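Local coordinates for sugar ABC transporter substrate-binding protein, BlMnBP1 (Bifidobacterium animalis subsp. lactis ATCC 27673, PDB 6I5R), which binds mannobiose and probably delivers manno-oligosaccharides from beta-mannan to the membrane part of its ABC transporter, at residues Ala202-Asp214 / Phe305-Ile317. Residues are numbered along the deposited sequence; the frame is centred on the assembly and turned at random.
Sequences AWDQYIAGNATGD and FPITVDGKQYATI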
# COMPACT_ATOMS: atom_id res chain seq x y z
N ALA A 202 -4.56 -1.99 5.85
CA ALA A 202 -3.48 -2.71 5.19
C ALA A 202 -3.71 -4.21 5.15
O ALA A 202 -3.19 -4.89 4.26
CB ALA A 202 -2.15 -2.39 5.89
N TRP A 203 -4.50 -4.75 6.09
CA TRP A 203 -4.76 -6.18 6.05
C TRP A 203 -5.42 -6.61 4.74
O TRP A 203 -5.26 -7.76 4.33
CB TRP A 203 -5.60 -6.58 7.26
CG TRP A 203 -4.77 -6.64 8.49
CD1 TRP A 203 -4.37 -5.60 9.27
CD2 TRP A 203 -4.20 -7.82 9.07
NE1 TRP A 203 -3.60 -6.05 10.32
CE2 TRP A 203 -3.48 -7.42 10.22
CE3 TRP A 203 -4.22 -9.18 8.74
CZ2 TRP A 203 -2.79 -8.33 11.02
CZ3 TRP A 203 -3.55 -10.08 9.55
CH2 TRP A 203 -2.83 -9.65 10.66
N ASP A 204 -6.10 -5.69 4.05
CA ASP A 204 -6.69 -6.03 2.76
C ASP A 204 -5.63 -6.27 1.69
O ASP A 204 -5.95 -6.79 0.62
CB ASP A 204 -7.62 -4.90 2.27
CG ASP A 204 -8.92 -4.77 3.08
OD1 ASP A 204 -9.23 -5.63 3.91
OD2 ASP A 204 -9.64 -3.77 2.86
N GLN A 205 -4.39 -5.89 1.96
CA GLN A 205 -3.34 -6.02 0.96
C GLN A 205 -2.85 -7.44 0.81
O GLN A 205 -2.06 -7.71 -0.10
CB GLN A 205 -2.16 -5.12 1.34
CG GLN A 205 -2.53 -3.65 1.32
CD GLN A 205 -1.43 -2.74 1.83
OE1 GLN A 205 -0.35 -3.19 2.20
NE2 GLN A 205 -1.71 -1.43 1.84
N TYR A 206 -3.31 -8.35 1.66
CA TYR A 206 -2.81 -9.72 1.66
C TYR A 206 -3.78 -10.74 1.10
O TYR A 206 -3.41 -11.90 0.92
CB TYR A 206 -2.45 -10.14 3.09
CG TYR A 206 -1.43 -9.22 3.68
CD1 TYR A 206 -1.81 -8.00 4.20
CD2 TYR A 206 -0.11 -9.54 3.68
CE1 TYR A 206 -0.89 -7.12 4.70
CE2 TYR A 206 0.82 -8.66 4.18
CZ TYR A 206 0.43 -7.46 4.71
OH TYR A 206 1.37 -6.57 5.19
N ILE A 207 -5.02 -10.34 0.84
CA ILE A 207 -6.07 -11.34 0.70
C ILE A 207 -6.21 -11.89 -0.71
O ILE A 207 -6.98 -12.84 -0.90
CB ILE A 207 -7.44 -10.79 1.12
CG1 ILE A 207 -7.84 -9.60 0.23
CG2 ILE A 207 -7.40 -10.34 2.57
CD1 ILE A 207 -9.34 -9.37 0.15
N ALA A 208 -5.52 -11.32 -1.70
CA ALA A 208 -5.67 -11.73 -3.09
C ALA A 208 -4.46 -12.51 -3.49
O ALA A 208 -4.36 -13.72 -3.19
CB ALA A 208 -5.96 -10.48 -3.95
N GLY A 209 -3.49 -11.93 -4.20
CA GLY A 209 -2.36 -12.70 -4.66
C GLY A 209 -1.63 -13.43 -3.54
O GLY A 209 -1.20 -14.57 -3.72
N ASN A 210 -1.44 -12.76 -2.39
CA ASN A 210 -0.68 -13.38 -1.32
C ASN A 210 -1.39 -14.60 -0.78
O ASN A 210 -0.74 -15.58 -0.40
CB ASN A 210 -0.46 -12.42 -0.16
CG ASN A 210 0.58 -11.42 -0.46
OD1 ASN A 210 0.52 -10.76 -1.50
ND2 ASN A 210 1.58 -11.33 0.42
N ALA A 211 -2.71 -14.52 -0.64
CA ALA A 211 -3.45 -15.59 -0.00
C ALA A 211 -3.92 -16.65 -1.00
O ALA A 211 -4.34 -17.73 -0.56
CB ALA A 211 -4.65 -15.03 0.76
N THR A 212 -3.83 -16.39 -2.30
CA THR A 212 -4.37 -17.32 -3.29
C THR A 212 -3.38 -17.79 -4.33
O THR A 212 -3.66 -18.79 -4.99
CB THR A 212 -5.56 -16.72 -4.06
OG1 THR A 212 -5.12 -15.64 -4.91
CG2 THR A 212 -6.65 -16.24 -3.11
N GLY A 213 -2.27 -17.09 -4.52
CA GLY A 213 -1.37 -17.33 -5.62
C GLY A 213 -1.89 -16.93 -6.99
O GLY A 213 -1.20 -17.15 -7.98
N ASP A 214 -3.07 -16.33 -7.07
CA ASP A 214 -3.69 -16.04 -8.36
C ASP A 214 -3.63 -14.56 -8.71
O ASP A 214 -4.32 -13.75 -8.07
CB ASP A 214 -5.14 -16.53 -8.31
CG ASP A 214 -5.91 -16.30 -9.58
OD1 ASP A 214 -5.32 -15.84 -10.56
OD2 ASP A 214 -7.13 -16.60 -9.58
N PHE A 305 4.06 -12.84 4.30
CA PHE A 305 2.91 -13.17 5.12
C PHE A 305 2.81 -14.69 5.22
O PHE A 305 3.04 -15.40 4.23
CB PHE A 305 1.61 -12.59 4.53
CG PHE A 305 0.42 -12.67 5.50
CD1 PHE A 305 -0.42 -13.77 5.50
CD2 PHE A 305 0.18 -11.66 6.42
CE1 PHE A 305 -1.47 -13.87 6.39
CE2 PHE A 305 -0.87 -11.76 7.31
CZ PHE A 305 -1.70 -12.87 7.29
N PRO A 306 2.46 -15.23 6.37
CA PRO A 306 2.51 -16.69 6.56
C PRO A 306 1.32 -17.46 6.00
O PRO A 306 0.53 -18.06 6.71
CB PRO A 306 2.61 -16.81 8.09
CG PRO A 306 1.88 -15.58 8.59
CD PRO A 306 2.15 -14.50 7.62
N ILE A 307 1.20 -17.42 4.68
CA ILE A 307 0.30 -18.30 3.95
C ILE A 307 1.12 -19.00 2.88
O ILE A 307 1.97 -18.38 2.23
CB ILE A 307 -0.89 -17.54 3.32
CG1 ILE A 307 -1.89 -17.15 4.43
CG2 ILE A 307 -1.62 -18.38 2.30
CD1 ILE A 307 -3.08 -16.31 3.97
N THR A 308 0.89 -20.29 2.74
CA THR A 308 1.48 -21.11 1.68
C THR A 308 0.35 -21.66 0.82
O THR A 308 -0.65 -22.17 1.34
CB THR A 308 2.32 -22.24 2.27
OG1 THR A 308 3.34 -21.69 3.11
CG2 THR A 308 2.96 -23.06 1.16
N VAL A 309 0.50 -21.51 -0.48
CA VAL A 309 -0.49 -21.95 -1.46
C VAL A 309 0.12 -23.10 -2.25
O VAL A 309 1.04 -22.88 -3.04
CB VAL A 309 -0.91 -20.80 -2.39
CG1 VAL A 309 -1.86 -21.28 -3.47
CG2 VAL A 309 -1.59 -19.71 -1.57
N ASP A 310 -0.41 -24.31 -2.05
CA ASP A 310 0.05 -25.49 -2.78
C ASP A 310 1.57 -25.56 -2.75
O ASP A 310 2.23 -25.76 -3.78
CB ASP A 310 -0.46 -25.46 -4.22
CG ASP A 310 -0.19 -26.75 -4.99
OD1 ASP A 310 0.05 -27.80 -4.36
OD2 ASP A 310 -0.20 -26.68 -6.23
N GLY A 311 2.13 -25.34 -1.57
CA GLY A 311 3.56 -25.44 -1.38
C GLY A 311 4.40 -24.24 -1.76
O GLY A 311 5.63 -24.33 -1.66
N LYS A 312 3.80 -23.13 -2.19
CA LYS A 312 4.58 -21.95 -2.54
C LYS A 312 3.99 -20.72 -1.86
O LYS A 312 2.78 -20.62 -1.67
CB LYS A 312 4.62 -21.71 -4.08
CG LYS A 312 5.30 -20.39 -4.51
CD LYS A 312 6.78 -20.31 -4.10
CE LYS A 312 7.66 -19.80 -5.28
NZ LYS A 312 9.04 -20.45 -5.35
N GLN A 313 4.85 -19.81 -1.46
CA GLN A 313 4.44 -18.53 -0.92
C GLN A 313 4.45 -17.51 -2.04
O GLN A 313 5.27 -17.59 -2.96
CB GLN A 313 5.36 -18.09 0.21
CG GLN A 313 5.25 -18.98 1.40
CD GLN A 313 5.76 -18.31 2.63
OE1 GLN A 313 4.97 -17.88 3.48
NE2 GLN A 313 7.07 -18.24 2.75
N TYR A 314 3.51 -16.56 -1.96
CA TYR A 314 3.34 -15.52 -2.97
C TYR A 314 3.32 -14.14 -2.31
O TYR A 314 2.88 -13.99 -1.16
CB TYR A 314 2.03 -15.69 -3.73
CG TYR A 314 1.98 -16.89 -4.62
CD1 TYR A 314 1.70 -18.12 -4.10
CD2 TYR A 314 2.20 -16.78 -6.00
CE1 TYR A 314 1.65 -19.25 -4.90
CE2 TYR A 314 2.13 -17.90 -6.82
CZ TYR A 314 1.88 -19.14 -6.24
OH TYR A 314 1.80 -20.27 -7.00
N ALA A 315 3.82 -13.15 -3.04
CA ALA A 315 3.76 -11.76 -2.62
C ALA A 315 3.47 -10.90 -3.84
O ALA A 315 4.17 -11.00 -4.86
CB ALA A 315 5.06 -11.33 -1.93
N THR A 316 2.44 -10.07 -3.75
CA THR A 316 2.08 -9.16 -4.82
C THR A 316 2.93 -7.90 -4.73
O THR A 316 3.10 -7.34 -3.64
CB THR A 316 0.60 -8.76 -4.73
OG1 THR A 316 -0.22 -9.92 -4.90
CG2 THR A 316 0.26 -7.69 -5.76
N ILE A 317 3.47 -7.46 -5.84
CA ILE A 317 4.10 -6.15 -5.93
C ILE A 317 3.07 -5.18 -6.48
O ILE A 317 2.45 -5.44 -7.52
CB ILE A 317 5.34 -6.17 -6.80
CG1 ILE A 317 6.41 -7.02 -6.14
CG2 ILE A 317 5.82 -4.77 -6.99
CD1 ILE A 317 7.44 -7.44 -7.12
O HOH W 1 -2.71 -9.23 -4.91
O HOH W 2 1.69 -16.71 0.04
O HOH W 3 2.62 -14.28 1.52
O HOH W 4 1.91 -7.93 -1.59
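In this solute-binding protein of the periplasmic-binding-protein clan, the short helix 209-212 is covered by a hairpin-like excursion, 305-317, that turns back through a type I' beta turn at Val309-Lys312 and enters strand 314-325. Asn210 makes the one direct hydrogen bond between the two: Thr316 N donates to its OD1 at 3.0 Å, bent modestly to 159° and tilted from the carbonyl plane. With CG anti to its own carbonyl carbon (chi1 -76°), the amide leans over the backbone of Tyr314-Thr316, and ND2 turns to Ala150 O in a weak bond. Ordered waters bridge other polar atoms of the two segments. One accepts from Tyr314 N and lies 2.7 Å from Asn210 O, also meeting Ile307 O; another links Gly209 N to Thr316 OG1.

At the far end of the helix Gly213, with positive phi, lays its CA over the middle of the Tyr314 ring, 3.4 Å from the centroid, a CH-pi contact. Having no side chain, Gly213 lets the ring sit directly against its CA, and Gly209 CA likewise lies 3.5 Å from Thr316 OG1. Val309 straddles the helix end, CG1 at 3.4 Å from Thr212 O and CG2 against Ala211 O, while Ile307 CD1 rests on Ala211 CB. Nearer the start of 305-317, Phe305 meets Tyr206 obliquely, planes at 44°, with Tyr206 CD2 and Phe305 CD2 3.5 Å apart; Trp203 CZ3 reaches the Phe305 edge.

Strand 139-155 receives the Tyr206 hydroxyl at Gly151 O, helix 239-252 backs Trp203 and Ile307, and strand 377-379 pairs with 314-325 alongside Tyr314 and Ala315.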